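Local coordinates for extracellular solute-binding protein, family 1 (PDB 6FTH) that probably captures human milk oligosaccharides outside the cell and delivers them to an ABC transporter for import, at residues T233-K238 against K508-W513; G372-L377 against R384-D389. One frame throughout, in Å; residues are numbered along the deposited sequence.

Interaction 1: residues T233-K238 against K508-W513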
loop_
_atom_site.group_PDB
_atom_site.type_symbol
_atom_site.label_atom_id
_atom_site.label_comp_id
_atom_site.label_asym_id
_atom_site.label_seq_id
_atom_site.Cartn_x
_atom_site.Cartn_y
_atom_site.Cartn_z
ATOM N N THR A 233 9.229 -6.707 4.828
ATOM C CA THR A 233 10.494 -6.943 5.507
ATOM C C THR A 233 10.969 -8.384 5.417
ATOM O O THR A 233 11.996 -8.723 6.015
ATOM C CB THR A 233 10.438 -6.474 6.971
ATOM O OG1 THR A 233 9.503 -7.244 7.734
ATOM C CG2 THR A 233 10.033 -5.001 7.038
ATOM N N GLY A 234 10.286 -9.233 4.655
ATOM C CA GLY A 234 10.780 -10.548 4.337
ATOM C C GLY A 234 10.080 -11.716 5.007
ATOM O O GLY A 234 10.643 -12.811 5.015
ATOM N N PHE A 235 8.879 -11.526 5.538
ATOM C CA PHE A 235 8.171 -12.583 6.264
ATOM C C PHE A 235 6.885 -13.002 5.569
ATOM O O PHE A 235 6.274 -12.230 4.821
ATOM C CB PHE A 235 7.890 -12.154 7.707
ATOM C CG PHE A 235 9.144 -11.783 8.431
ATOM C CD1 PHE A 235 9.949 -12.758 8.985
ATOM C CD2 PHE A 235 9.603 -10.469 8.410
ATOM C CE1 PHE A 235 11.160 -12.429 9.574
ATOM C CE2 PHE A 235 10.807 -10.133 8.998
ATOM C CZ PHE A 235 11.586 -11.107 9.583
ATOM N N TYR A 236 6.494 -14.253 5.821
ATOM C CA TYR A 236 5.255 -14.797 5.302
ATOM C C TYR A 236 4.735 -15.828 6.282
ATOM O O TYR A 236 5.391 -16.161 7.267
ATOM C CB TYR A 236 5.423 -15.436 3.930
ATOM C CG TYR A 236 6.193 -16.728 3.864
ATOM C CD1 TYR A 236 7.586 -16.725 3.900
ATOM C CD2 TYR A 236 5.533 -17.938 3.699
ATOM C CE1 TYR A 236 8.294 -17.895 3.812
ATOM C CE2 TYR A 236 6.231 -19.114 3.628
ATOM C CZ TYR A 236 7.617 -19.090 3.666
ATOM O OH TYR A 236 8.366 -20.244 3.570
ATOM N N ALA A 237 3.537 -16.319 6.007
ATOM C CA ALA A 237 2.952 -17.392 6.801
ATOM C C ALA A 237 2.365 -18.442 5.874
ATOM O O ALA A 237 1.892 -18.136 4.779
ATOM C CB ALA A 237 1.858 -16.894 7.744
ATOM N N LYS A 238 2.398 -19.689 6.329
ATOM C CA LYS A 238 1.704 -20.764 5.636
ATOM C C LYS A 238 1.264 -21.767 6.687
ATOM O O LYS A 238 2.061 -22.142 7.546
ATOM C CB LYS A 238 2.642 -21.443 4.628
ATOM C CG LYS A 238 2.030 -21.734 3.293
ATOM C CD LYS A 238 2.962 -22.571 2.425
ATOM C CE LYS A 238 3.690 -21.726 1.398
ATOM N NZ LYS A 238 4.325 -22.620 0.386
ATOM N N LYS A 508 10.892 -15.655 15.014
ATOM C CA LYS A 508 10.215 -16.066 16.233
ATOM C C LYS A 508 9.353 -14.943 16.812
ATOM O O LYS A 508 8.258 -15.203 17.332
ATOM C CB LYS A 508 11.266 -16.566 17.225
ATOM C CG LYS A 508 10.716 -17.124 18.526
ATOM C CD LYS A 508 11.683 -18.146 19.224
ATOM C CE LYS A 508 13.031 -17.559 19.411
ATOM N NZ LYS A 508 13.846 -18.444 20.263
ATOM N N ILE A 509 9.828 -13.682 16.741
ATOM C CA ILE A 509 9.031 -12.542 17.187
ATOM C C ILE A 509 7.744 -12.428 16.381
ATOM O O ILE A 509 6.653 -12.280 16.947
ATOM C CB ILE A 509 9.864 -11.248 17.112
ATOM C CG1 ILE A 509 10.912 -11.261 18.230
ATOM C CG2 ILE A 509 8.969 -10.023 17.197
ATOM C CD1 ILE A 509 11.953 -10.123 18.126
ATOM N N TRP A 510 7.842 -12.553 15.049
ATOM C CA TRP A 510 6.640 -12.459 14.230
ATOM C C TRP A 510 5.712 -13.635 14.498
ATOM O O TRP A 510 4.491 -13.463 14.538
ATOM C CB TRP A 510 6.985 -12.352 12.742
ATOM C CG TRP A 510 7.270 -10.946 12.332
ATOM C CD1 TRP A 510 8.463 -10.440 11.916
ATOM C CD2 TRP A 510 6.323 -9.862 12.285
ATOM N NE1 TRP A 510 8.315 -9.097 11.617
ATOM C CE2 TRP A 510 7.020 -8.725 11.853
ATOM C CE3 TRP A 510 4.966 -9.744 12.591
ATOM C CZ2 TRP A 510 6.406 -7.481 11.689
ATOM C CZ3 TRP A 510 4.352 -8.498 12.438
ATOM C CH2 TRP A 510 5.078 -7.387 11.992
ATOM N N GLN A 511 6.261 -14.839 14.689
ATOM C CA GLN A 511 5.395 -15.966 15.026
ATOM C C GLN A 511 4.632 -15.699 16.313
ATOM O O GLN A 511 3.440 -16.013 16.421
ATOM C CB GLN A 511 6.195 -17.254 15.166
ATOM C CG GLN A 511 5.340 -18.468 15.520
ATOM C CD GLN A 511 4.614 -19.056 14.317
ATOM O OE1 GLN A 511 5.247 -19.598 13.405
ATOM N NE2 GLN A 511 3.285 -18.991 14.335
ATOM N N LYS A 512 5.314 -15.165 17.320
ATOM C CA LYS A 512 4.672 -14.909 18.606
ATOM C C LYS A 512 3.503 -13.949 18.458
ATOM O O LYS A 512 2.408 -14.211 18.958
ATOM C CB LYS A 512 5.698 -14.341 19.585
ATOM C CG LYS A 512 5.102 -14.013 20.950
ATOM C CD LYS A 512 6.133 -13.514 21.915
ATOM C CE LYS A 512 6.588 -12.141 21.548
ATOM N NZ LYS A 512 7.546 -11.544 22.544
ATOM N N TRP A 513 3.721 -12.814 17.804
ATOM C CA TRP A 513 2.637 -11.834 17.698
ATOM C C TRP A 513 1.547 -12.320 16.755
ATOM O O TRP A 513 0.356 -12.095 16.999
ATOM C CB TRP A 513 3.189 -10.487 17.265
ATOM C CG TRP A 513 3.974 -9.871 18.375
ATOM C CD1 TRP A 513 5.332 -9.788 18.472
ATOM C CD2 TRP A 513 3.450 -9.370 19.608
ATOM N NE1 TRP A 513 5.690 -9.239 19.691
ATOM C CE2 TRP A 513 4.551 -8.990 20.407
ATOM C CE3 TRP A 513 2.156 -9.212 20.119
ATOM C CZ2 TRP A 513 4.392 -8.418 21.673
ATOM C CZ3 TRP A 513 2.001 -8.652 21.384
ATOM C CH2 TRP A 513 3.118 -8.265 22.145
HETATM O O HOH W 1 9.802 -6.965 10.447
#
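F235 and W510 meet through their rings, and this aromatic contact carries nearly all of the apolar packing. The pyrrole side of the W510 indole leans over one face of the F235 ring, with CD1 of W510 3.6 Å above the plane of that ring and over its centre. The planes are inclined at 41°, so the pair is neither a parallel stack nor a T-shaped one, and the two side chains cross at about a right angle. W510 CD1 comes within 3.7 Å of F235 CD2, and W510 NE1 lies as near to the same carbon. In both residues CG is anti to the carbonyl carbon (chi1 -57° in F235, -85° in W510), which sets each ring beside its own backbone N, facing the other segment.

The setting is a beta hairpin, strands 235-238 and 241-244, laid against the C-terminal helix 503-518. F235 begins the first strand, and its ring also touches N506 and V507 one helical turn before W510. With an alanine at F235, the face under W510 CD1 would be gone, and the indole would probably keep only its other neighbours and its water to fix its tilt.

The polar part is a bridge through one water. This water accepts from W510 NE1 at 2.9 Å, lying in the indole plane at its edge, and donates to T233 OG1 at 2.7 Å. The hydroxyl of T233 also hydrogen-bonds to the carbonyl O of A230, so a threonine here can serve both the loop and the water. Tryptophan suits its position because it offers a flat apolar surface to F235 and an N-H to the water. Q511 reaches the hairpin's turn and second strand: OE1 accepts from V242 N, NE2 donates to G240 O.

Interaction 2: residues G372-L377 against R384-D389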
loop_
_atom_site.group_PDB
_atom_site.type_symbol
_atom_site.label_atom_id
_atom_site.label_comp_id
_atom_site.label_asym_id
_atom_site.label_seq_id
_atom_site.Cartn_x
_atom_site.Cartn_y
_atom_site.Cartn_z
ATOM N N GLY A 372 -13.924 15.932 -1.842
ATOM C CA GLY A 372 -14.092 17.375 -1.829
ATOM C C GLY A 372 -15.507 17.794 -1.457
ATOM O O GLY A 372 -16.433 16.989 -1.348
ATOM N N SER A 373 -15.672 19.101 -1.274
ATOM C CA SER A 373 -16.935 19.647 -0.790
ATOM C C SER A 373 -18.080 19.355 -1.756
ATOM O O SER A 373 -17.910 19.363 -2.979
ATOM C CB SER A 373 -16.792 21.160 -0.643
ATOM O OG SER A 373 -15.715 21.499 0.220
ATOM N N PHE A 374 -19.262 19.098 -1.188
ATOM C CA PHE A 374 -20.477 18.973 -1.986
ATOM C C PHE A 374 -20.683 20.232 -2.824
ATOM O O PHE A 374 -20.494 21.356 -2.350
ATOM C CB PHE A 374 -21.680 18.770 -1.060
ATOM C CG PHE A 374 -21.684 17.443 -0.334
ATOM C CD1 PHE A 374 -21.333 16.273 -0.978
ATOM C CD2 PHE A 374 -22.038 17.388 0.999
ATOM C CE1 PHE A 374 -21.351 15.070 -0.302
ATOM C CE2 PHE A 374 -22.056 16.207 1.684
ATOM C CZ PHE A 374 -21.711 15.040 1.042
ATOM N N GLY A 375 -21.048 20.033 -4.086
ATOM C CA GLY A 375 -21.240 21.132 -5.013
ATOM C C GLY A 375 -19.993 21.619 -5.700
ATOM O O GLY A 375 -20.092 22.438 -6.624
ATOM N N ASN A 376 -18.816 21.167 -5.281
ATOM C CA ASN A 376 -17.588 21.516 -5.973
ATOM C C ASN A 376 -17.293 20.416 -6.984
ATOM O O ASN A 376 -17.612 20.561 -8.167
ATOM C CB ASN A 376 -16.466 21.747 -4.949
ATOM C CG ASN A 376 -15.178 22.214 -5.580
ATOM O OD1 ASN A 376 -14.920 21.966 -6.761
ATOM N ND2 ASN A 376 -14.337 22.868 -4.781
ATOM N N LEU A 377 -16.756 19.277 -6.522
ATOM C CA LEU A 377 -16.491 18.140 -7.391
ATOM C C LEU A 377 -17.521 17.034 -7.270
ATOM O O LEU A 377 -17.544 16.148 -8.124
ATOM C CB LEU A 377 -15.138 17.490 -7.058
ATOM C CG LEU A 377 -13.917 18.387 -7.040
ATOM C CD1 LEU A 377 -12.681 17.531 -6.758
ATOM C CD2 LEU A 377 -13.793 19.094 -8.377
ATOM N N ARG A 384 -27.621 7.770 -0.396
ATOM C CA ARG A 384 -26.223 7.366 -0.181
ATOM C C ARG A 384 -25.459 7.211 -1.491
ATOM O O ARG A 384 -24.456 6.497 -1.547
ATOM C CB ARG A 384 -26.108 6.091 0.669
ATOM C CG ARG A 384 -26.982 6.127 1.912
ATOM C CD ARG A 384 -26.684 4.988 2.870
ATOM N NE ARG A 384 -25.491 5.277 3.660
ATOM C CZ ARG A 384 -24.877 4.392 4.427
ATOM N NH1 ARG A 384 -25.336 3.149 4.503
ATOM N NH2 ARG A 384 -23.800 4.742 5.117
ATOM N N HIS A 385 -25.901 7.902 -2.537
ATOM C CA HIS A 385 -25.245 7.900 -3.840
ATOM C C HIS A 385 -24.627 9.271 -4.094
ATOM O O HIS A 385 -25.231 10.314 -3.789
ATOM C CB HIS A 385 -26.237 7.565 -4.963
ATOM C CG HIS A 385 -25.580 7.348 -6.292
ATOM N ND1 HIS A 385 -25.141 8.392 -7.080
ATOM C CD2 HIS A 385 -25.245 6.215 -6.950
ATOM C CE1 HIS A 385 -24.576 7.906 -8.172
ATOM N NE2 HIS A 385 -24.625 6.586 -8.119
ATOM N N TYR A 386 -23.407 9.263 -4.630
ATOM C CA TYR A 386 -22.648 10.478 -4.892
ATOM C C TYR A 386 -22.070 10.380 -6.290
ATOM O O TYR A 386 -21.667 9.300 -6.718
ATOM C CB TYR A 386 -21.527 10.658 -3.864
ATOM C CG TYR A 386 -22.076 10.744 -2.472
ATOM C CD1 TYR A 386 -22.492 11.956 -1.936
ATOM C CD2 TYR A 386 -22.261 9.592 -1.721
ATOM C CE1 TYR A 386 -23.031 12.027 -0.682
ATOM C CE2 TYR A 386 -22.793 9.649 -0.443
ATOM C CZ TYR A 386 -23.187 10.878 0.072
ATOM O OH TYR A 386 -23.735 10.990 1.327
ATOM N N THR A 387 -22.009 11.513 -6.992
ATOM C CA THR A 387 -21.451 11.576 -8.340
ATOM C C THR A 387 -20.331 12.603 -8.404
ATOM O O THR A 387 -20.513 13.764 -8.025
ATOM C CB THR A 387 -22.525 11.923 -9.370
ATOM O OG1 THR A 387 -23.561 10.931 -9.319
ATOM C CG2 THR A 387 -21.924 11.976 -10.765
ATOM N N VAL A 388 -19.187 12.161 -8.890
ATOM C CA VAL A 388 -18.016 13.006 -9.077
ATOM C C VAL A 388 -18.008 13.558 -10.501
ATOM O O VAL A 388 -18.237 12.828 -11.476
ATOM C CB VAL A 388 -16.733 12.206 -8.806
ATOM C CG1 VAL A 388 -15.474 13.077 -9.050
ATOM C CG2 VAL A 388 -16.730 11.656 -7.398
ATOM N N ASP A 389 -17.719 14.852 -10.622
ATOM C CA ASP A 389 -17.426 15.458 -11.918
ATOM C C ASP A 389 -15.985 15.085 -12.241
ATOM O O ASP A 389 -15.042 15.678 -11.711
ATOM C CB ASP A 389 -17.609 16.967 -11.818
ATOM C CG ASP A 389 -17.447 17.674 -13.147
ATOM O OD1 ASP A 389 -16.676 17.194 -13.996
ATOM O OD2 ASP A 389 -18.090 18.736 -13.327
#
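The rings of F374 and Y386 meet rim to rim, with neither lying over the face of the other. Their planes are almost parallel, only 8° apart, and the centroids are 5.7 Å from each other, too far displaced for a stack. CE1 of F374 comes to 3.5 Å from CE1 of Y386, and CZ of F374 lies at 3.7 Å from the same tyrosine carbon. With CG of Y386 anti to the carbonyl carbon (chi1 -60°), CE1 is brought against the F374 rim. Both rings also touch V367 of helix 363-371, and the tyrosine OH is hydrogen-bonded to E363 of that helix. Tyrosine therefore suits this place, pairing an apolar rim with a polar end, whereas phenylalanine suits the loop, where the contact is apolar.

At the other end the joining is by backbone. D389 N donates to L377 O at 2.8 Å, and the N-H...O angle of 168° makes the bond nearly straight. The CA of V388 adds a CA-H...O contact to that same oxygen at 3.3 Å, so one carbonyl receives both a strong and a weak donor. V388 and L377 both rest on Y393 of helix 390-398, apolar residues matched to a buried position.

D389 is the N-cap of this helix, its OD1 accepting from K392 N, a role for which a short carboxylate is well suited. The arrangement is that of a beta hairpin, strands 378-382 and 385-388, whose second strand also pairs in parallel with 418-420; the backbone bond from D389 to L377 joins its open end, between an entering helix and an N-capped leaving one.

In the fold
Both interactions are partly buried; the centre of interaction 1 lies about 19 Å, that of interaction 2 about 26 Å, from the chain centre, on opposite sides of it. Their centres are 42 Å apart, and they share no helix or strand. Each involves a beta hairpin and an aromatic pair, but the reach along the sequence differs: interaction 1 brings together segments 270 residues apart, tying a mid-chain hairpin to the C-terminal helix, whereas interaction 2 is local, between the loop leading into a hairpin and that hairpin's second strand. In interaction 1 side chains and a water make the join; interaction 2 adds a rim-to-rim ring pair to a direct backbone hydrogen bond.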